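Local coordinates for RNA pseudouridylate synthase domain-containing protein 1 (Homo sapiens, PDB 5VBB) that probably isomerises uridine to pseudouridine in RNA, belonging to the RluA family of pseudouridine synthases, at residues A[149-154]-A[161-166]; A[98-103]-A[227-232]; A[185-190]-A[204-209]. All coordinates share one frame; numbering follows the deposited sequence.

Contact 1. Residues A[149-154]-A[161-166]; sequences VVLEHG and VSKVLL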
loop_
_atom_site.group_PDB
_atom_site.type_symbol
_atom_site.label_atom_id
_atom_site.label_comp_id
_atom_site.label_asym_id
_atom_site.label_seq_id
_atom_site.Cartn_x
_atom_site.Cartn_y
_atom_site.Cartn_z
ATOM N N VAL A 149 10.852 -6.571 3.288
ATOM C CA VAL A 149 11.115 -7.827 3.997
ATOM C C VAL A 149 10.382 -8.964 3.225
ATOM O O VAL A 149 9.150 -8.927 3.050
ATOM C CB VAL A 149 10.640 -7.732 5.479
ATOM C CG1 VAL A 149 10.868 -9.045 6.221
ATOM C CG2 VAL A 149 11.354 -6.596 6.212
ATOM N N VAL A 150 11.120 -9.991 2.841
ATOM C CA VAL A 150 10.542 -11.111 2.109
ATOM C C VAL A 150 9.855 -12.052 3.102
ATOM O O VAL A 150 10.499 -12.517 4.027
ATOM C CB VAL A 150 11.586 -11.845 1.249
ATOM C CG1 VAL A 150 10.949 -12.980 0.483
ATOM C CG2 VAL A 150 12.272 -10.898 0.273
ATOM N N LEU A 151 8.548 -12.322 2.906
ATOM C CA LEU A 151 7.781 -13.183 3.795
ATOM C C LEU A 151 7.777 -14.609 3.289
ATOM O O LEU A 151 7.996 -15.548 4.058
ATOM C CB LEU A 151 6.353 -12.678 3.913
ATOM C CG LEU A 151 6.193 -11.284 4.443
ATOM C CD1 LEU A 151 4.753 -10.833 4.267
ATOM C CD2 LEU A 151 6.731 -11.167 5.884
ATOM N N GLU A 152 7.493 -14.789 1.993
ATOM C CA GLU A 152 7.385 -16.118 1.412
ATOM C C GLU A 152 7.728 -16.109 -0.058
ATOM O O GLU A 152 7.587 -15.089 -0.715
ATOM C CB GLU A 152 5.901 -16.636 1.527
ATOM C CG GLU A 152 5.447 -17.198 2.881
ATOM C CD GLU A 152 3.985 -17.619 2.987
ATOM O OE1 GLU A 152 3.127 -16.818 2.566
ATOM O OE2 GLU A 152 3.691 -18.734 3.483
ATOM N N HIS A 153 8.121 -17.285 -0.578
ATOM C CA HIS A 153 8.270 -17.536 -2.010
ATOM C C HIS A 153 7.138 -18.485 -2.352
ATOM O O HIS A 153 6.771 -19.346 -1.544
ATOM C CB HIS A 153 9.601 -18.200 -2.370
ATOM C CG HIS A 153 10.788 -17.298 -2.290
ATOM N ND1 HIS A 153 12.063 -17.811 -2.248
ATOM C CD2 HIS A 153 10.864 -15.944 -2.294
ATOM C CE1 HIS A 153 12.869 -16.766 -2.144
ATOM N NE2 HIS A 153 12.192 -15.624 -2.203
ATOM N N GLY A 154 6.609 -18.340 -3.559
ATOM C CA GLY A 154 5.545 -19.203 -4.041
ATOM C C GLY A 154 5.296 -19.008 -5.511
ATOM O O GLY A 154 6.070 -18.318 -6.182
ATOM N N VAL A 161 6.703 -15.782 -7.615
ATOM C CA VAL A 161 6.473 -14.490 -6.993
ATOM C C VAL A 161 6.950 -14.534 -5.538
ATOM O O VAL A 161 7.037 -15.611 -4.914
ATOM C CB VAL A 161 4.990 -13.986 -7.033
ATOM C CG1 VAL A 161 4.426 -13.907 -8.448
ATOM C CG2 VAL A 161 4.102 -14.767 -6.104
ATOM N N SER A 162 7.126 -13.352 -4.988
ATOM C CA SER A 162 7.463 -13.188 -3.570
ATOM C C SER A 162 6.383 -12.430 -2.834
ATOM O O SER A 162 6.005 -11.344 -3.250
ATOM C CB SER A 162 8.772 -12.424 -3.401
ATOM O OG SER A 162 9.844 -13.124 -4.005
ATOM N N LYS A 163 5.946 -12.953 -1.697
ATOM C CA LYS A 163 5.066 -12.207 -0.827
ATOM C C LYS A 163 5.965 -11.375 0.099
ATOM O O LYS A 163 6.883 -11.927 0.717
ATOM C CB LYS A 163 4.180 -13.129 -0.001
ATOM C CG LYS A 163 3.185 -12.331 0.824
ATOM C CD LYS A 163 2.183 -13.262 1.446
ATOM C CE LYS A 163 1.302 -12.520 2.398
ATOM N NZ LYS A 163 0.351 -13.430 3.092
ATOM N N VAL A 164 5.736 -10.044 0.161
ATOM C CA VAL A 164 6.597 -9.158 0.926
ATOM C C VAL A 164 5.836 -8.228 1.822
ATOM O O VAL A 164 4.674 -7.911 1.558
ATOM C CB VAL A 164 7.522 -8.318 0.001
ATOM C CG1 VAL A 164 8.324 -9.203 -0.947
ATOM C CG2 VAL A 164 6.719 -7.283 -0.795
ATOM N N LEU A 165 6.550 -7.702 2.831
ATOM C CA LEU A 165 6.088 -6.624 3.696
ATOM C C LEU A 165 6.921 -5.404 3.266
ATOM O O LEU A 165 8.155 -5.504 3.169
ATOM C CB LEU A 165 6.340 -6.959 5.168
ATOM C CG LEU A 165 5.934 -5.915 6.237
ATOM C CD1 LEU A 165 4.458 -5.699 6.253
ATOM C CD2 LEU A 165 6.330 -6.374 7.590
ATOM N N LEU A 166 6.270 -4.264 3.019
ATOM C CA LEU A 166 6.936 -3.032 2.604
ATOM C C LEU A 166 6.680 -1.952 3.587
ATOM O O LEU A 166 5.522 -1.681 3.894
ATOM C CB LEU A 166 6.438 -2.583 1.241
ATOM C CG LEU A 166 6.676 -3.588 0.103
ATOM C CD1 LEU A 166 5.768 -3.336 -1.034
ATOM C CD2 LEU A 166 8.109 -3.604 -0.328
HETATM O O HOH W 1 0.472 -16.588 2.221
HETATM O O HOH W 2 2.346 -14.664 5.007
#
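The imidazole of His-153 meets Ser-162 obliquely, His-153 CD2 lying 3.5 Å from Ser-162 OG. The ring of His-106 stacks on this imidazole; His-153 NE2 bonds to Ile-107 O, and Ser-162 OG to Gly-105 O and Ile-107 N. On the other surface of the sheet, the side chains of Glu-152 and Lys-163 lie side by side, pointing the same way. Glu-152 OE1 is 3.8 Å from Lys-163 CD but 4.4 Å from Lys-163 NZ, too far for a salt bridge. Water 1 fills in, donating to Glu-152 OE1 (2.7 Å) and accepting from Lys-163 NZ; water 2 repeats the link with a weak bond to OE1. Lys-163 is extended throughout, starting with CG anti to the backbone N (chi1 -175°), and its ammonium reaches a salt bridge with Asp-228 and a hydrogen bond to Phe-230 O. Between the backbones, Lys-163 O is gripped twice, by Leu-151 N at 2.8 Å in the carbonyl plane and by Glu-152 N at 3.2 Å, tilted 20° from it. At the extra residue the Leu-151 side chain points toward the partner strand, where Leu-151 CD1 packs against the peptide joining Val-164 to Leu-165, 3.7 Å from Val-164 C. Leu-247 and Leu-250 of helix 247-256 also touch this leucine. Beyond the irregularity, pairing is regular at both ends: Val-149 and Leu-165 exchange two backbone bonds, and so do Gly-154 and Val-161. Strands 146-156 and 159-168 thus form an antiparallel beta hairpin, their short axes at 148°, interrupted by a classic beta bulge at Leu-151 and Glu-152 opposite Lys-163, within the large antiparallel sheet of this RluA-family protein.

Contact 2. Residues A[98-103]-A[227-232]; sequences AYLALL and PDPFLP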
loop_
_atom_site.group_PDB
_atom_site.type_symbol
_atom_site.label_atom_id
_atom_site.label_comp_id
_atom_site.label_asym_id
_atom_site.label_seq_id
_atom_site.Cartn_x
_atom_site.Cartn_y
_atom_site.Cartn_z
ATOM N N ALA A 98 2.724 0.329 6.711
ATOM C CA ALA A 98 3.299 -0.851 6.093
ATOM C C ALA A 98 2.286 -1.469 5.154
ATOM O O ALA A 98 1.055 -1.329 5.325
ATOM C CB ALA A 98 3.790 -1.867 7.125
ATOM N N TYR A 99 2.800 -2.113 4.121
ATOM C CA TYR A 99 1.985 -2.705 3.080
ATOM C C TYR A 99 2.397 -4.114 2.871
ATOM O O TYR A 99 3.538 -4.467 3.149
ATOM C CB TYR A 99 2.216 -1.979 1.740
ATOM C CG TYR A 99 1.851 -0.522 1.719
ATOM C CD1 TYR A 99 2.565 0.406 2.471
ATOM C CD2 TYR A 99 0.788 -0.059 0.941
ATOM C CE1 TYR A 99 2.194 1.743 2.508
ATOM C CE2 TYR A 99 0.442 1.293 0.931
ATOM C CZ TYR A 99 1.146 2.185 1.724
ATOM O OH TYR A 99 0.901 3.520 1.695
ATOM N N LEU A 100 1.500 -4.896 2.282
ATOM C CA LEU A 100 1.787 -6.239 1.823
ATOM C C LEU A 100 1.723 -6.195 0.325
ATOM O O LEU A 100 0.924 -5.429 -0.234
ATOM C CB LEU A 100 0.731 -7.236 2.319
ATOM C CG LEU A 100 0.683 -7.458 3.807
ATOM C CD1 LEU A 100 -0.512 -8.268 4.187
ATOM C CD2 LEU A 100 1.958 -8.131 4.323
ATOM N N ALA A 101 2.475 -7.093 -0.341
ATOM C CA ALA A 101 2.440 -7.191 -1.789
ATOM C C ALA A 101 2.882 -8.527 -2.262
ATOM O O ALA A 101 3.628 -9.205 -1.560
ATOM C CB ALA A 101 3.334 -6.128 -2.417
ATOM N N LEU A 102 2.430 -8.906 -3.482
ATOM C CA LEU A 102 2.906 -10.064 -4.186
ATOM C C LEU A 102 3.689 -9.468 -5.340
ATOM O O LEU A 102 3.126 -8.732 -6.120
ATOM C CB LEU A 102 1.813 -10.961 -4.699
ATOM C CG LEU A 102 0.962 -11.662 -3.647
ATOM C CD1 LEU A 102 -0.177 -12.410 -4.290
ATOM C CD2 LEU A 102 1.780 -12.569 -2.809
ATOM N N LEU A 103 4.995 -9.743 -5.398
ATOM C CA LEU A 103 5.896 -9.195 -6.390
ATOM C C LEU A 103 6.385 -10.278 -7.339
ATOM O O LEU A 103 6.588 -11.403 -6.896
ATOM C CB LEU A 103 7.127 -8.627 -5.670
ATOM C CG LEU A 103 6.920 -7.515 -4.655
ATOM C CD1 LEU A 103 8.267 -6.958 -4.245
ATOM C CD2 LEU A 103 6.045 -6.407 -5.232
ATOM N N PRO A 227 -6.903 -7.258 7.923
ATOM C CA PRO A 227 -6.688 -8.645 7.501
ATOM C C PRO A 227 -5.796 -8.723 6.262
ATOM O O PRO A 227 -5.763 -7.805 5.439
ATOM C CB PRO A 227 -8.097 -9.135 7.141
ATOM C CG PRO A 227 -9.019 -8.239 7.863
ATOM C CD PRO A 227 -8.334 -6.900 7.839
ATOM N N ASP A 228 -5.056 -9.809 6.159
ATOM C CA ASP A 228 -4.140 -10.074 5.039
ATOM C C ASP A 228 -4.953 -10.675 3.872
ATOM O O ASP A 228 -5.482 -11.772 4.032
ATOM C CB ASP A 228 -3.082 -11.057 5.510
ATOM C CG ASP A 228 -2.131 -11.570 4.458
ATOM O OD1 ASP A 228 -2.207 -11.099 3.298
ATOM O OD2 ASP A 228 -1.285 -12.397 4.803
ATOM N N PRO A 229 -5.043 -10.021 2.696
ATOM C CA PRO A 229 -5.831 -10.590 1.596
ATOM C C PRO A 229 -5.096 -11.586 0.713
ATOM O O PRO A 229 -5.726 -12.227 -0.125
ATOM C CB PRO A 229 -6.170 -9.345 0.771
ATOM C CG PRO A 229 -4.925 -8.511 0.894
ATOM C CD PRO A 229 -4.472 -8.712 2.311
ATOM N N PHE A 230 -3.778 -11.686 0.843
ATOM C CA PHE A 230 -2.949 -12.512 -0.039
ATOM C C PHE A 230 -2.688 -13.836 0.612
ATOM O O PHE A 230 -1.567 -14.163 0.955
ATOM C CB PHE A 230 -1.664 -11.750 -0.392
ATOM C CG PHE A 230 -1.928 -10.367 -0.979
ATOM C CD1 PHE A 230 -2.923 -10.169 -1.937
ATOM C CD2 PHE A 230 -1.181 -9.269 -0.577
ATOM C CE1 PHE A 230 -3.179 -8.885 -2.451
ATOM C CE2 PHE A 230 -1.416 -8.001 -1.117
ATOM C CZ PHE A 230 -2.353 -7.830 -2.102
ATOM N N LEU A 231 -3.770 -14.616 0.751
ATOM C CA LEU A 231 -3.740 -15.933 1.365
ATOM C C LEU A 231 -4.299 -16.974 0.407
ATOM O O LEU A 231 -5.298 -16.699 -0.244
ATOM C CB LEU A 231 -4.624 -15.939 2.609
ATOM C CG LEU A 231 -4.177 -15.056 3.773
ATOM C CD1 LEU A 231 -5.261 -15.014 4.847
ATOM C CD2 LEU A 231 -2.874 -15.554 4.369
ATOM N N PRO A 232 -3.775 -18.204 0.397
ATOM C CA PRO A 232 -4.399 -19.255 -0.444
ATOM C C PRO A 232 -5.893 -19.502 -0.155
ATOM O O PRO A 232 -6.619 -19.868 -1.085
ATOM C CB PRO A 232 -3.570 -20.503 -0.139
ATOM C CG PRO A 232 -2.753 -20.199 0.990
ATOM C CD PRO A 232 -2.614 -18.728 1.130
#
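Phe-230 packs on Leu-100 and Leu-102 of strand 96-104 from a loop that Asp-228 folds into an Asx turn. Followed outward, Phe-230 CB lies 4.2 Å from Leu-102 CG. With Phe-230 CG anti to the carbonyl carbon (chi1 -54°), that ring atom sits 4.1 Å from the same Leu-102 CG, the two side chains sliding past each other in opposite directions. Farther out on the ring, Phe-230 CD2 rests 4.0 Å from Leu-100 CB, and Phe-230 CE2 comes to 3.6 Å from Leu-100 O, which sits at the ring edge near its plane. Pro-229 CG covers one face, over the ring centre. His-209 and Met-207 also touch the ring. In the turn, Phe-230 N donates to Asp-228 OD1 at 3.0 Å, reaching it from above the carboxylate plane, 43° out. The other oxygen, Asp-228 OD2, is taken by the salt bridge to Lys-163. An alanine at Asp-228 would probably leave Phe-230 N without its turn acceptor and the Lys-163 ammonium without its carboxylate mate. Leu-100 and Asp-228 cross at about a right angle, and the methyl CD1 of Leu-100 ends 3.4 Å from Asp-228 OD1.

Contact 3. Residues A[185-190]-A[204-209]; sequences HPVVGD and FRMMLH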
loop_
_atom_site.group_PDB
_atom_site.type_symbol
_atom_site.label_atom_id
_atom_site.label_comp_id
_atom_site.label_asym_id
_atom_site.label_seq_id
_atom_site.Cartn_x
_atom_site.Cartn_y
_atom_site.Cartn_z
ATOM N N HIS A 185 11.358 -6.512 -9.531
ATOM C CA HIS A 185 10.315 -7.329 -8.885
ATOM C C HIS A 185 9.038 -6.545 -8.801
ATOM O O HIS A 185 8.581 -6.202 -7.702
ATOM C CB HIS A 185 10.803 -7.807 -7.506
ATOM C CG HIS A 185 12.046 -8.629 -7.618
ATOM N ND1 HIS A 185 12.012 -9.903 -8.131
ATOM C CD2 HIS A 185 13.328 -8.315 -7.330
ATOM C CE1 HIS A 185 13.259 -10.338 -8.120
ATOM N NE2 HIS A 185 14.080 -9.405 -7.647
ATOM N N PRO A 186 8.443 -6.210 -9.965
ATOM C CA PRO A 186 7.230 -5.384 -9.947
ATOM C C PRO A 186 6.061 -6.028 -9.226
ATOM O O PRO A 186 5.965 -7.253 -9.136
ATOM C CB PRO A 186 6.911 -5.171 -11.438
ATOM C CG PRO A 186 7.678 -6.197 -12.157
ATOM C CD PRO A 186 8.870 -6.523 -11.355
ATOM N N VAL A 187 5.107 -5.191 -8.799
ATOM C CA VAL A 187 3.917 -5.699 -8.157
ATOM C C VAL A 187 3.100 -6.454 -9.197
ATOM O O VAL A 187 2.904 -5.985 -10.312
ATOM C CB VAL A 187 3.092 -4.568 -7.505
ATOM C CG1 VAL A 187 1.777 -5.099 -6.959
ATOM C CG2 VAL A 187 3.889 -3.848 -6.443
ATOM N N VAL A 188 2.612 -7.634 -8.809
ATOM C CA VAL A 188 1.768 -8.457 -9.661
ATOM C C VAL A 188 0.484 -7.703 -9.954
ATOM O O VAL A 188 -0.145 -7.181 -9.045
ATOM C CB VAL A 188 1.484 -9.833 -9.006
ATOM C CG1 VAL A 188 0.428 -10.608 -9.783
ATOM C CG2 VAL A 188 2.777 -10.660 -8.883
ATOM N N GLY A 189 0.111 -7.657 -11.228
ATOM C CA GLY A 189 -1.081 -6.964 -11.698
ATOM C C GLY A 189 -0.930 -5.451 -11.772
ATOM O O GLY A 189 -1.931 -4.730 -11.932
ATOM N N ASP A 190 0.296 -4.953 -11.733
ATOM C CA ASP A 190 0.552 -3.519 -11.844
ATOM C C ASP A 190 0.535 -3.113 -13.313
ATOM O O ASP A 190 1.505 -3.330 -14.045
ATOM C CB ASP A 190 1.862 -3.122 -11.179
ATOM C CG ASP A 190 2.037 -1.627 -10.999
ATOM O OD1 ASP A 190 1.488 -0.865 -11.802
ATOM O OD2 ASP A 190 2.820 -1.220 -10.119
ATOM N N PHE A 204 -6.478 -10.589 -11.416
ATOM C CA PHE A 204 -7.770 -9.947 -11.181
ATOM C C PHE A 204 -7.621 -8.590 -10.542
ATOM O O PHE A 204 -8.575 -7.819 -10.553
ATOM C CB PHE A 204 -8.688 -10.839 -10.327
ATOM C CG PHE A 204 -8.510 -10.751 -8.828
ATOM C CD1 PHE A 204 -7.591 -11.566 -8.168
ATOM C CD2 PHE A 204 -9.365 -9.976 -8.060
ATOM C CE1 PHE A 204 -7.568 -11.634 -6.786
ATOM C CE2 PHE A 204 -9.290 -9.990 -6.667
ATOM C CZ PHE A 204 -8.390 -10.819 -6.033
ATOM N N ARG A 205 -6.441 -8.295 -9.955
ATOM C CA ARG A 205 -6.189 -7.028 -9.276
ATOM C C ARG A 205 -4.720 -6.768 -9.180
ATOM O O ARG A 205 -3.928 -7.633 -9.494
ATOM C CB ARG A 205 -6.751 -7.110 -7.866
ATOM C CG ARG A 205 -6.081 -8.132 -6.960
ATOM C CD ARG A 205 -6.419 -7.870 -5.497
ATOM N NE ARG A 205 -5.718 -6.670 -5.055
ATOM C CZ ARG A 205 -5.777 -6.148 -3.846
ATOM N NH1 ARG A 205 -6.517 -6.718 -2.905
ATOM N NH2 ARG A 205 -5.096 -5.049 -3.564
ATOM N N MET A 206 -4.356 -5.597 -8.713
ATOM C CA MET A 206 -2.972 -5.294 -8.430
ATOM C C MET A 206 -2.719 -5.742 -6.999
ATOM O O MET A 206 -3.488 -5.384 -6.115
ATOM C CB MET A 206 -2.682 -3.813 -8.574
ATOM C CG MET A 206 -1.232 -3.530 -8.427
ATOM S SD MET A 206 -0.793 -1.801 -8.737
ATOM C CE MET A 206 -1.388 -1.066 -7.201
ATOM N N MET A 207 -1.669 -6.530 -6.771
ATOM C CA MET A 207 -1.391 -7.109 -5.450
ATOM C C MET A 207 -0.561 -6.186 -4.520
ATOM O O MET A 207 0.545 -6.523 -4.119
ATOM C CB MET A 207 -0.679 -8.462 -5.616
ATOM C CG MET A 207 -1.378 -9.417 -6.579
ATOM S SD MET A 207 -3.086 -9.805 -6.107
ATOM C CE MET A 207 -3.622 -10.720 -7.568
ATOM N N LEU A 208 -1.151 -5.069 -4.118
ATOM C CA LEU A 208 -0.571 -4.127 -3.170
ATOM C C LEU A 208 -1.693 -3.768 -2.235
ATOM O O LEU A 208 -2.782 -3.497 -2.707
ATOM C CB LEU A 208 0.017 -2.884 -3.886
ATOM C CG LEU A 208 0.696 -1.846 -2.993
ATOM C CD1 LEU A 208 1.920 -2.448 -2.286
ATOM C CD2 LEU A 208 1.190 -0.670 -3.814
ATOM N N HIS A 209 -1.439 -3.832 -0.908
ATOM C CA HIS A 209 -2.429 -3.651 0.121
ATOM C C HIS A 209 -1.839 -2.858 1.281
ATOM O O HIS A 209 -0.779 -3.227 1.791
ATOM C CB HIS A 209 -2.828 -5.043 0.646
ATOM C CG HIS A 209 -3.854 -5.011 1.734
ATOM N ND1 HIS A 209 -5.162 -4.614 1.484
ATOM C CD2 HIS A 209 -3.732 -5.318 3.056
ATOM C CE1 HIS A 209 -5.791 -4.691 2.648
ATOM N NE2 HIS A 209 -4.972 -5.129 3.619
#
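This is a buried contact between a beta turn in the loop after helix 175-182 and the chain leading into strand 208-216, in which Val-187 and Val-188 pack on Met-206, Met-207 and Leu-208. One backbone bond joins the segments: Met-207 N donates to Val-188 O at 2.8 Å, nearly straight at 171°. Val-188 O belongs to a type II beta turn from Val-187 to Asp-190, while Met-207 is the centre of an inverse gamma turn. Gly-189, with positive phi, fits the turn's third position; a side chain there would collide with Arg-205 O. Apolar groups pack beside this bond. Val-187 CG1, anti to the backbone N (chi1 174°), reaches to 3.4 Å from Met-207 O and 3.7 Å from Met-206 CG, and also touches Leu-208 CB. Val-188 CB meets Met-207 CG at 3.8 Å, the two side chains crossing obliquely. Arg-205 folds back on its own segment, Arg-205 NE donating to Met-206 O at 2.8 Å from above the carbonyl plane, while its NH2 reaches Ser-71 OG. Met-206 and Asp-190 lie side by side, pointing the same way. Met-206 SD is 3.6 Å from Asp-190 CG and about equally far from OD1 and OD2 of that aspartate. Asp-190 OD1 is held by Thr-192 N, Tyr-193 N and a salt bridge to Arg-177, and Met-206 also touches Arg-177 and Thr-70. The thioether thus meets the carboxylate in van der Waals contact, as a polarisable but uncharged atom, and the negative charge of Asp-190 is probably balanced instead by Arg-177 and the two backbone N-H groups at OD1.

In the fold
All three contacts reach one large antiparallel sheet, with strand 96-104 between strands 159-168 and 208-216. Contacts 1 and 2, centres 9 Å apart, are tied by Lys-163 NZ to Asp-228 OD2 at 2.6 Å, linking the hairpin to the loop that packs on Leu-100 and Leu-102. Contacts 2 and 3, centres 10 Å apart, probably share backbone bonds: Leu-100 N to His-209 O and Val-188 N to Leu-102 O, both 2.9 Å. Contacts 1 and 3 are joined by packing, Val-161 CG1 lying 3.7 Å from Val-188 CG2. Contact 3 lies nearest the presumed active site: the Met-206 side chain is about 5 Å from that of Asp-67 and from a bound sulfate, against about 11 Å between the Ala-101 and Asp-67 side chains.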